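Local coordinates for beta-N-acetylhexosaminidase (Bacteroides fragilis, PDB 4PYS), which probably removes terminal N-acetylhexosamine residues from glycans as a family 20 glycoside hydrolase with a TIM-barrel catalytic domain, at residues Y163-L168 against V221-M226; K179-L184 against L270-D275; Y285-G290 against I339-V344. All coordinates share one frame; numbering follows the deposited sequence.

Contact 1: Y163-L168 against V221-M226; sequences YFHWHL and VPEIDM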
loop_
_atom_site.group_PDB
_atom_site.type_symbol
_atom_site.label_atom_id
_atom_site.label_comp_id
_atom_site.label_asym_id
_atom_site.label_seq_id
_atom_site.Cartn_x
_atom_site.Cartn_y
_atom_site.Cartn_z
ATOM N N TYR A 163 0.823 -3.220 4.049
ATOM C CA TYR A 163 1.071 -3.531 2.640
ATOM C C TYR A 163 1.453 -2.283 1.877
ATOM O O TYR A 163 0.880 -1.218 2.081
ATOM C CB TYR A 163 -0.160 -4.149 1.958
ATOM C CG TYR A 163 -0.575 -5.493 2.499
ATOM C CD1 TYR A 163 0.024 -6.667 2.051
ATOM C CD2 TYR A 163 -1.571 -5.588 3.458
ATOM C CE1 TYR A 163 -0.368 -7.911 2.553
ATOM C CE2 TYR A 163 -1.961 -6.826 3.972
ATOM C CZ TYR A 163 -1.359 -7.972 3.519
ATOM O OH TYR A 163 -1.760 -9.193 4.031
ATOM N N PHE A 164 2.411 -2.430 0.971
ATOM C CA PHE A 164 2.731 -1.371 0.029
ATOM C C PHE A 164 2.360 -1.928 -1.333
ATOM O O PHE A 164 2.938 -2.920 -1.791
ATOM C CB PHE A 164 4.222 -1.027 0.082
ATOM C CG PHE A 164 4.663 -0.029 -0.970
ATOM C CD1 PHE A 164 4.391 1.330 -0.820
ATOM C CD2 PHE A 164 5.366 -0.450 -2.093
ATOM C CE1 PHE A 164 4.804 2.255 -1.787
ATOM C CE2 PHE A 164 5.778 0.463 -3.077
ATOM C CZ PHE A 164 5.500 1.815 -2.920
ATOM N N HIS A 165 1.376 -1.302 -1.966
ATOM C CA HIS A 165 0.852 -1.763 -3.255
ATOM C C HIS A 165 1.621 -1.006 -4.332
ATOM O O HIS A 165 1.554 0.219 -4.402
ATOM C CB HIS A 165 -0.652 -1.445 -3.251
ATOM C CG HIS A 165 -1.361 -1.678 -4.545
ATOM N ND1 HIS A 165 -2.706 -1.414 -4.697
ATOM C CD2 HIS A 165 -0.932 -2.133 -5.749
ATOM C CE1 HIS A 165 -3.075 -1.683 -5.935
ATOM N NE2 HIS A 165 -2.017 -2.129 -6.595
ATOM N N TRP A 166 2.391 -1.731 -5.141
ATOM C CA TRP A 166 3.321 -1.102 -6.075
ATOM C C TRP A 166 2.774 -1.248 -7.496
ATOM O O TRP A 166 2.819 -2.329 -8.075
ATOM C CB TRP A 166 4.697 -1.780 -5.963
ATOM C CG TRP A 166 5.854 -0.952 -6.458
ATOM C CD1 TRP A 166 5.813 0.331 -6.929
ATOM C CD2 TRP A 166 7.228 -1.361 -6.518
ATOM N NE1 TRP A 166 7.088 0.742 -7.286
ATOM C CE2 TRP A 166 7.969 -0.279 -7.038
ATOM C CE3 TRP A 166 7.900 -2.543 -6.191
ATOM C CZ2 TRP A 166 9.358 -0.347 -7.249
ATOM C CZ3 TRP A 166 9.279 -2.609 -6.387
ATOM C CH2 TRP A 166 9.989 -1.519 -6.922
ATOM N N HIS A 167 2.227 -0.160 -8.031
ATOM C CA HIS A 167 1.584 -0.164 -9.338
ATOM C C HIS A 167 2.705 0.030 -10.348
ATOM O O HIS A 167 3.156 1.153 -10.574
ATOM C CB HIS A 167 0.554 0.979 -9.401
ATOM C CG HIS A 167 -0.273 1.001 -10.653
ATOM N ND1 HIS A 167 -1.435 0.272 -10.796
ATOM C CD2 HIS A 167 -0.117 1.688 -11.810
ATOM C CE1 HIS A 167 -1.948 0.492 -11.996
ATOM N NE2 HIS A 167 -1.166 1.348 -12.632
ATOM N N LEU A 168 3.158 -1.076 -10.940
ATOM C CA LEU A 168 4.410 -1.126 -11.690
ATOM C C LEU A 168 4.266 -1.050 -13.200
ATOM O O LEU A 168 5.258 -0.867 -13.903
ATOM C CB LEU A 168 5.152 -2.432 -11.365
ATOM C CG LEU A 168 5.844 -2.453 -10.008
ATOM C CD1 LEU A 168 5.997 -3.899 -9.525
ATOM C CD2 LEU A 168 7.196 -1.788 -10.131
ATOM N N VAL A 221 3.040 -5.680 -2.501
ATOM C CA VAL A 221 2.073 -6.306 -3.397
ATOM C C VAL A 221 2.277 -5.710 -4.789
ATOM O O VAL A 221 1.964 -4.553 -5.015
ATOM C CB VAL A 221 0.655 -6.001 -2.931
ATOM C CG1 VAL A 221 -0.379 -6.659 -3.858
ATOM C CG2 VAL A 221 0.452 -6.505 -1.504
ATOM N N PRO A 222 2.817 -6.500 -5.726
ATOM C CA PRO A 222 3.005 -5.937 -7.068
ATOM C C PRO A 222 1.696 -5.918 -7.846
ATOM O O PRO A 222 0.860 -6.818 -7.663
ATOM C CB PRO A 222 3.962 -6.937 -7.722
ATOM C CG PRO A 222 3.604 -8.257 -7.086
ATOM C CD PRO A 222 3.205 -7.922 -5.650
ATOM N N GLU A 223 1.520 -4.921 -8.707
ATOM C CA GLU A 223 0.395 -4.941 -9.646
ATOM C C GLU A 223 0.915 -5.022 -11.082
ATOM O O GLU A 223 1.646 -4.143 -11.541
ATOM C CB GLU A 223 -0.494 -3.711 -9.499
ATOM C CG GLU A 223 -1.717 -3.735 -10.432
ATOM C CD GLU A 223 -2.603 -2.514 -10.295
ATOM O OE1 GLU A 223 -2.466 -1.764 -9.300
ATOM O OE2 GLU A 223 -3.458 -2.288 -11.178
ATOM N N ILE A 224 0.531 -6.089 -11.768
ATOM C CA ILE A 224 0.843 -6.257 -13.180
ATOM C C ILE A 224 -0.486 -6.147 -13.908
ATOM O O ILE A 224 -1.311 -7.060 -13.838
ATOM C CB ILE A 224 1.446 -7.634 -13.461
ATOM C CG1 ILE A 224 2.531 -7.968 -12.431
ATOM C CG2 ILE A 224 2.003 -7.691 -14.893
ATOM C CD1 ILE A 224 3.725 -7.016 -12.471
ATOM N N ASP A 225 -0.695 -5.033 -14.599
ATOM C CA ASP A 225 -1.979 -4.768 -15.238
ATOM C C ASP A 225 -2.207 -5.562 -16.508
ATOM O O ASP A 225 -1.371 -5.583 -17.409
ATOM C CB ASP A 225 -2.141 -3.278 -15.520
ATOM C CG ASP A 225 -2.831 -2.579 -14.401
ATOM O OD1 ASP A 225 -3.098 -3.284 -13.414
ATOM O OD2 ASP A 225 -3.106 -1.366 -14.492
HETATM N N MSE A 226 -3.361 -6.211 -16.563
HETATM C CA MSE A 226 -3.765 -6.969 -17.728
HETATM C C MSE A 226 -5.289 -7.053 -17.661
HETATM O O MSE A 226 -5.858 -7.086 -16.564
HETATM C CB MSE A 226 -3.115 -8.356 -17.708
HETATM C CG MSE A 226 -3.303 -9.108 -16.400
HETATM SE SE MSE A 226 -2.290 -10.777 -16.359
HETATM C CE MSE A 226 -0.504 -10.017 -16.122
#
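Inside the TIM barrel of the family 20 catalytic domain, two neighbouring strands bring His-165 and His-167 onto the carboxylate of Glu-223. Strands 163-167 and 221-223 run parallel, with His-165 paired to Val-221 and His-167 to Glu-223. Main-chain bonds zip them together: Val-221 N to Phe-164 O, Trp-166 N to Val-221 O and Glu-223 N to Trp-166 O. The two histidines and Glu-223 share the inner side of the sheet, while Trp-166 and Pro-222 face the surrounding helices. Glu-223 is extended, CG anti to the backbone N (chi1 -178°), and this carries OE1 between the rings. His-165 NE2 donates to Glu-223 OE1 over 2.8 Å in a bent bond (140°). His-167 ND1 reaches the same OE1 of Glu-223 at 2.7 Å, meeting it from above the carboxylate plane, with the ring turned 83° against that plane. The two donors approach from opposite faces, a worked example of one buried oxygen gripped twice. Trp-341 takes OE2, and Glu-170 holds NE2 of His-167, fixing the ring at both nitrogens. At the strand start, Tyr-163 CD1 touches Val-221 CG2 at 3.6 Å.

Contact 2: K179-L184 against L270-D275; sequences KRYPFL and LKNVLD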
loop_
_atom_site.group_PDB
_atom_site.type_symbol
_atom_site.label_atom_id
_atom_site.label_comp_id
_atom_site.label_asym_id
_atom_site.label_seq_id
_atom_site.Cartn_x
_atom_site.Cartn_y
_atom_site.Cartn_z
ATOM N N LYS A 179 13.226 -11.030 -16.876
ATOM C CA LYS A 179 14.422 -11.498 -17.576
ATOM C C LYS A 179 14.084 -12.209 -18.882
ATOM O O LYS A 179 14.820 -12.104 -19.869
ATOM C CB LYS A 179 15.234 -12.442 -16.683
ATOM C CG LYS A 179 15.781 -11.812 -15.405
ATOM C CD LYS A 179 16.844 -10.787 -15.718
ATOM C CE LYS A 179 17.693 -10.479 -14.494
ATOM N NZ LYS A 179 18.769 -9.503 -14.826
ATOM N N ARG A 180 12.968 -12.929 -18.878
ATOM C CA ARG A 180 12.569 -13.715 -20.043
ATOM C C ARG A 180 12.169 -12.820 -21.210
ATOM O O ARG A 180 12.283 -13.211 -22.367
ATOM C CB ARG A 180 11.410 -14.647 -19.687
ATOM C CG ARG A 180 11.152 -15.699 -20.750
ATOM C CD ARG A 180 9.749 -16.246 -20.666
ATOM N NE ARG A 180 9.481 -17.140 -21.791
ATOM C CZ ARG A 180 9.314 -18.451 -21.667
ATOM N NH1 ARG A 180 9.372 -19.006 -20.458
ATOM N NH2 ARG A 180 9.067 -19.198 -22.738
ATOM N N TYR A 181 11.693 -11.619 -20.891
ATOM C CA TYR A 181 11.261 -10.676 -21.910
ATOM C C TYR A 181 11.889 -9.309 -21.650
ATOM O O TYR A 181 11.236 -8.406 -21.109
ATOM C CB TYR A 181 9.733 -10.576 -21.945
ATOM C CG TYR A 181 9.017 -11.893 -22.183
ATOM C CD1 TYR A 181 9.153 -12.575 -23.386
ATOM C CD2 TYR A 181 8.188 -12.439 -21.208
ATOM C CE1 TYR A 181 8.488 -13.772 -23.611
ATOM C CE2 TYR A 181 7.520 -13.632 -21.421
ATOM C CZ TYR A 181 7.678 -14.298 -22.622
ATOM O OH TYR A 181 7.014 -15.484 -22.834
ATOM N N PRO A 182 13.171 -9.162 -22.024
ATOM C CA PRO A 182 13.976 -7.967 -21.744
ATOM C C PRO A 182 13.379 -6.683 -22.306
ATOM O O PRO A 182 13.575 -5.631 -21.701
ATOM C CB PRO A 182 15.309 -8.273 -22.433
ATOM C CG PRO A 182 15.378 -9.759 -22.485
ATOM C CD PRO A 182 13.961 -10.203 -22.709
ATOM N N PHE A 183 12.657 -6.761 -23.417
ATOM C CA PHE A 183 12.121 -5.562 -24.053
ATOM C C PHE A 183 11.043 -4.871 -23.216
ATOM O O PHE A 183 10.767 -3.691 -23.425
ATOM C CB PHE A 183 11.569 -5.871 -25.442
ATOM C CG PHE A 183 12.634 -6.219 -26.461
ATOM C CD1 PHE A 183 13.969 -5.910 -26.228
ATOM C CD2 PHE A 183 12.294 -6.853 -27.641
ATOM C CE1 PHE A 183 14.954 -6.226 -27.160
ATOM C CE2 PHE A 183 13.274 -7.176 -28.588
ATOM C CZ PHE A 183 14.603 -6.862 -28.341
ATOM N N LEU A 184 10.422 -5.601 -22.292
ATOM C CA LEU A 184 9.364 -5.003 -21.475
ATOM C C LEU A 184 9.897 -3.770 -20.750
ATOM O O LEU A 184 9.209 -2.762 -20.667
ATOM C CB LEU A 184 8.754 -6.008 -20.490
ATOM C CG LEU A 184 7.809 -7.067 -21.067
ATOM C CD1 LEU A 184 7.416 -8.062 -19.990
ATOM C CD2 LEU A 184 6.580 -6.427 -21.688
ATOM N N LEU A 270 1.863 -14.010 -20.506
ATOM C CA LEU A 270 1.510 -13.374 -19.244
ATOM C C LEU A 270 1.746 -14.322 -18.063
ATOM O O LEU A 270 2.150 -13.890 -16.980
ATOM C CB LEU A 270 0.075 -12.851 -19.299
ATOM C CG LEU A 270 -0.091 -11.680 -20.274
ATOM C CD1 LEU A 270 -1.541 -11.308 -20.464
ATOM C CD2 LEU A 270 0.698 -10.472 -19.800
ATOM N N LYS A 271 1.523 -15.613 -18.283
ATOM C CA LYS A 271 1.850 -16.612 -17.269
ATOM C C LYS A 271 3.356 -16.634 -16.984
ATOM O O LYS A 271 3.771 -16.682 -15.824
ATOM C CB LYS A 271 1.357 -17.998 -17.690
ATOM C CG LYS A 271 -0.155 -18.165 -17.561
ATOM C CD LYS A 271 -0.606 -19.538 -18.043
ATOM C CE LYS A 271 -2.107 -19.744 -17.832
ATOM N NZ LYS A 271 -2.623 -20.971 -18.529
ATOM N N ASN A 272 4.166 -16.587 -18.041
ATOM C CA ASN A 272 5.618 -16.513 -17.878
ATOM C C ASN A 272 6.029 -15.282 -17.070
ATOM O O ASN A 272 6.934 -15.350 -16.232
ATOM C CB ASN A 272 6.319 -16.534 -19.240
ATOM C CG ASN A 272 6.184 -17.880 -19.947
ATOM O OD1 ASN A 272 5.930 -18.903 -19.311
ATOM N ND2 ASN A 272 6.350 -17.881 -21.267
ATOM N N VAL A 273 5.358 -14.160 -17.319
ATOM C CA VAL A 273 5.619 -12.942 -16.553
ATOM C C VAL A 273 5.272 -13.156 -15.079
ATOM O O VAL A 273 6.043 -12.801 -14.191
ATOM C CB VAL A 273 4.833 -11.729 -17.098
ATOM C CG1 VAL A 273 4.929 -10.547 -16.132
ATOM C CG2 VAL A 273 5.349 -11.331 -18.466
ATOM N N LEU A 274 4.117 -13.752 -14.818
ATOM C CA LEU A 274 3.703 -13.981 -13.436
ATOM C C LEU A 274 4.613 -14.986 -12.724
ATOM O O LEU A 274 4.780 -14.920 -11.500
ATOM C CB LEU A 274 2.242 -14.432 -13.372
ATOM C CG LEU A 274 1.204 -13.364 -13.715
ATOM C CD1 LEU A 274 -0.167 -13.895 -13.467
ATOM C CD2 LEU A 274 1.411 -12.123 -12.876
ATOM N N ASP A 275 5.194 -15.909 -13.484
ATOM C CA ASP A 275 6.182 -16.832 -12.930
ATOM C C ASP A 275 7.316 -16.033 -12.283
ATOM O O ASP A 275 7.694 -16.295 -11.141
ATOM C CB ASP A 275 6.738 -17.775 -14.006
ATOM C CG ASP A 275 5.809 -18.945 -14.307
ATOM O OD1 ASP A 275 4.777 -19.083 -13.621
ATOM O OD2 ASP A 275 6.115 -19.738 -15.225
HETATM O O HOH W 1 7.306 -21.580 -19.655
#
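Tyr-181 and Asn-272 join segment 179-184, a loop leading into helix 183-186, to helix 264-280 through one nearly straight hydrogen bond. Asn-272 ND2 donates to Tyr-181 OH at 2.9 Å, with 174° at the hydrogen, and the oxygen lies in the plane of the amide. On the buried side of this bond the packing is apolar. Val-273 CG2 lies against both Tyr-181 CD2 (4.1 Å) and Leu-184 CD1 (4.2 Å). Phe-269 of the same helix stacks on the Tyr-181 ring, and Trp-174 touches both Leu-184 and Val-273. Helix 264-280 belongs to the beta-alpha-beta crossover from strand 219-223 to strand 285-287, so the contact ties a segment from an earlier part of the barrel to its outer helical layer. Toward solvent the arrangement changes from packing to a looser polar layer. Arg-180, extended from CG to NE with CG anti to its backbone N (chi1 -167°), lays its guanidinium almost parallel to the Asn-272 amide, the planes 14° apart. Asn-272 ND2 sits over the centre of that group, 3.0 Å from Arg-180 CZ, in a stack of two donors and not a hydrogen bond. A water donates to Asn-272 OD1 at 3.0 Å, and its bond with Arg-180 NH1 is weak at 3.4 Å.

Contact 3: Y285-G290 against I339-V344; sequences YIHLGG and IFWGDV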
loop_
_atom_site.group_PDB
_atom_site.type_symbol
_atom_site.label_atom_id
_atom_site.label_comp_id
_atom_site.label_asym_id
_atom_site.label_seq_id
_atom_site.Cartn_x
_atom_site.Cartn_y
_atom_site.Cartn_z
ATOM N N TYR A 285 -0.477 -12.013 -1.952
ATOM C CA TYR A 285 -1.395 -11.314 -2.843
ATOM C C TYR A 285 -0.682 -10.716 -4.055
ATOM O O TYR A 285 0.331 -10.019 -3.919
ATOM C CB TYR A 285 -2.041 -10.148 -2.094
ATOM C CG TYR A 285 -2.921 -10.581 -0.961
ATOM C CD1 TYR A 285 -4.266 -10.832 -1.168
ATOM C CD2 TYR A 285 -2.412 -10.715 0.325
ATOM C CE1 TYR A 285 -5.084 -11.220 -0.134
ATOM C CE2 TYR A 285 -3.228 -11.101 1.372
ATOM C CZ TYR A 285 -4.562 -11.358 1.134
ATOM O OH TYR A 285 -5.392 -11.749 2.165
ATOM N N ILE A 286 -1.235 -10.955 -5.238
ATOM C CA ILE A 286 -0.724 -10.315 -6.457
ATOM C C ILE A 286 -1.887 -9.591 -7.111
ATOM O O ILE A 286 -2.960 -10.180 -7.279
ATOM C CB ILE A 286 -0.191 -11.365 -7.451
ATOM C CG1 ILE A 286 0.846 -12.277 -6.785
ATOM C CG2 ILE A 286 0.384 -10.685 -8.700
ATOM C CD1 ILE A 286 2.179 -11.592 -6.473
ATOM N N HIS A 287 -1.684 -8.332 -7.487
ATOM C CA HIS A 287 -2.762 -7.527 -8.054
ATOM C C HIS A 287 -2.670 -7.633 -9.577
ATOM O O HIS A 287 -1.604 -7.410 -10.144
ATOM C CB HIS A 287 -2.592 -6.069 -7.631
ATOM C CG HIS A 287 -3.851 -5.255 -7.687
ATOM N ND1 HIS A 287 -4.600 -5.108 -8.837
ATOM C CD2 HIS A 287 -4.473 -4.513 -6.737
ATOM C CE1 HIS A 287 -5.642 -4.335 -8.587
ATOM N NE2 HIS A 287 -5.585 -3.956 -7.321
ATOM N N LEU A 288 -3.772 -7.980 -10.232
ATOM C CA LEU A 288 -3.758 -8.141 -11.688
ATOM C C LEU A 288 -4.541 -7.038 -12.399
ATOM O O LEU A 288 -4.844 -7.155 -13.587
ATOM C CB LEU A 288 -4.303 -9.516 -12.087
ATOM C CG LEU A 288 -3.490 -10.711 -11.592
ATOM C CD1 LEU A 288 -4.127 -12.025 -12.040
ATOM C CD2 LEU A 288 -2.034 -10.615 -12.067
ATOM N N GLY A 289 -4.853 -5.962 -11.685
ATOM C CA GLY A 289 -5.636 -4.883 -12.269
ATOM C C GLY A 289 -7.019 -5.330 -12.700
ATOM O O GLY A 289 -7.868 -5.644 -11.875
ATOM N N GLY A 290 -7.258 -5.362 -14.003
ATOM C CA GLY A 290 -8.516 -5.879 -14.505
ATOM C C GLY A 290 -9.584 -4.830 -14.742
ATOM O O GLY A 290 -10.684 -5.154 -15.190
ATOM N N ILE A 339 -5.802 -10.092 -6.822
ATOM C CA ILE A 339 -6.640 -8.923 -6.584
ATOM C C ILE A 339 -6.995 -8.279 -7.920
ATOM O O ILE A 339 -6.131 -8.136 -8.785
ATOM C CB ILE A 339 -5.939 -7.859 -5.711
ATOM C CG1 ILE A 339 -5.426 -8.472 -4.407
ATOM C CG2 ILE A 339 -6.898 -6.704 -5.405
ATOM C CD1 ILE A 339 -4.476 -7.540 -3.620
ATOM N N PHE A 340 -8.259 -7.894 -8.082
ATOM C CA PHE A 340 -8.708 -7.199 -9.286
ATOM C C PHE A 340 -9.415 -5.922 -8.877
ATOM O O PHE A 340 -10.055 -5.887 -7.831
ATOM C CB PHE A 340 -9.717 -8.049 -10.064
ATOM C CG PHE A 340 -9.139 -9.287 -10.685
ATOM C CD1 PHE A 340 -8.413 -9.213 -11.869
ATOM C CD2 PHE A 340 -9.357 -10.528 -10.111
ATOM C CE1 PHE A 340 -7.897 -10.355 -12.458
ATOM C CE2 PHE A 340 -8.844 -11.683 -10.695
ATOM C CZ PHE A 340 -8.111 -11.594 -11.869
ATOM N N TRP A 341 -9.327 -4.878 -9.696
ATOM C CA TRP A 341 -10.167 -3.699 -9.472
ATOM C C TRP A 341 -11.640 -4.080 -9.631
ATOM O O TRP A 341 -11.972 -4.968 -10.411
ATOM C CB TRP A 341 -9.808 -2.577 -10.451
ATOM C CG TRP A 341 -8.398 -2.054 -10.278
ATOM C CD1 TRP A 341 -7.355 -2.197 -11.153
ATOM C CD2 TRP A 341 -7.890 -1.322 -9.165
ATOM N NE1 TRP A 341 -6.230 -1.592 -10.649
ATOM C CE2 TRP A 341 -6.534 -1.042 -9.429
ATOM C CE3 TRP A 341 -8.451 -0.862 -7.973
ATOM C CZ2 TRP A 341 -5.733 -0.332 -8.539
ATOM C CZ3 TRP A 341 -7.651 -0.147 -7.089
ATOM C CH2 TRP A 341 -6.307 0.110 -7.376
ATOM N N GLY A 342 -12.524 -3.408 -8.894
ATOM C CA GLY A 342 -13.923 -3.806 -8.842
ATOM C C GLY A 342 -14.725 -3.733 -10.139
ATOM O O GLY A 342 -15.788 -4.357 -10.225
ATOM N N ASP A 343 -14.239 -2.980 -11.131
ATOM C CA ASP A 343 -14.894 -2.894 -12.454
ATOM C C ASP A 343 -15.276 -4.258 -12.983
ATOM O O ASP A 343 -16.324 -4.439 -13.614
ATOM C CB ASP A 343 -13.936 -2.347 -13.510
ATOM C CG ASP A 343 -13.326 -1.042 -13.132
ATOM O OD1 ASP A 343 -12.458 -1.045 -12.239
ATOM O OD2 ASP A 343 -13.686 -0.025 -13.759
ATOM N N VAL A 344 -14.367 -5.198 -12.760
ATOM C CA VAL A 344 -14.441 -6.557 -13.290
ATOM C C VAL A 344 -15.796 -7.207 -13.050
ATOM O O VAL A 344 -16.296 -7.972 -13.888
ATOM C CB VAL A 344 -13.326 -7.423 -12.651
ATOM C CG1 VAL A 344 -13.383 -8.843 -13.129
ATOM C CG2 VAL A 344 -11.979 -6.844 -12.976
#
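Tyr-285 opens the contact by setting its CB 3.9 Å from Ile-339 CD1, at the start of a parallel pairing between two barrel strands. At Ile-286 the main chain takes over: its carbonyl oxygen accepts from Ile-339 N, while its side chain turns away toward Pro-222 of strand 219-223. His-287 pairs with Ile-339, and the two side chains cross at about a right angle, Ile-339 CG2 lying over one face of the imidazole at 3.8 Å from the ring centroid. This CH-pi contact is joined by Trp-341, which meets the histidine obliquely: His-287 CE1 lies 3.5 Å from Trp-341 CE2, with the planes 49° apart. Both polar ends of the imidazole are engaged. His-287 ND1 accepts from Gly-289 N in the ring plane at 3.0 Å, and NE2 is hydrogen-bonded to Gln-359. Here the run His-Leu-Gly-Gly followed by Asp-291 fits the His-x-Gly-Gly-Asp-Glu signature of family 20, whose acidic pair serves catalysis in relatives. Leu-288 N still bonds Ile-339 O, nearly along the C=O axis at 2.8 Å, and Leu-288 CB packs at 3.7 Å from Phe-340 CE1, the two side chains pointing the same way. Gly-289 adopts a positive phi of 62°, a conformation glycine reaches easily, and its carbonyl oxygen receives Trp-341 N at 2.7 Å; Phe-340 CA makes a close but strongly bent CA-H...O contact with the same oxygen. Trp-341 CD1 comes within 3.4 Å of Gly-289 CA. Gly-290, less well ordered, sets its CA at the edge of the Phe-340 ring, and its carbonyl oxygen comes up to Val-344 CG2 while accepting a hydrogen bond from Gln-320.

How the contacts relate
Followed from the N terminus, the chain passes segments 163-168 and 179-184 before the first long-range closure. Contact 1 closes at 221-226, joining adjacent barrel strands, and contact 2 closes at 270-275, fastening segment 179-184 onto an outer helix. Their segments alternate, so these two contacts cross. Contact 3 follows both in series, opening directly after helix 264-280 and closing at 339-344. The sheet links contacts 1 and 3: Pro-222 O is close to His-287 N (3.0 Å), and His-165 CE1 lies 3.3 Å from His-287 CD2. Contact 2 reaches the others through apolar packing, Leu-270 on Met-226 and Leu-274 on Leu-288, tying helical shell to barrel wall.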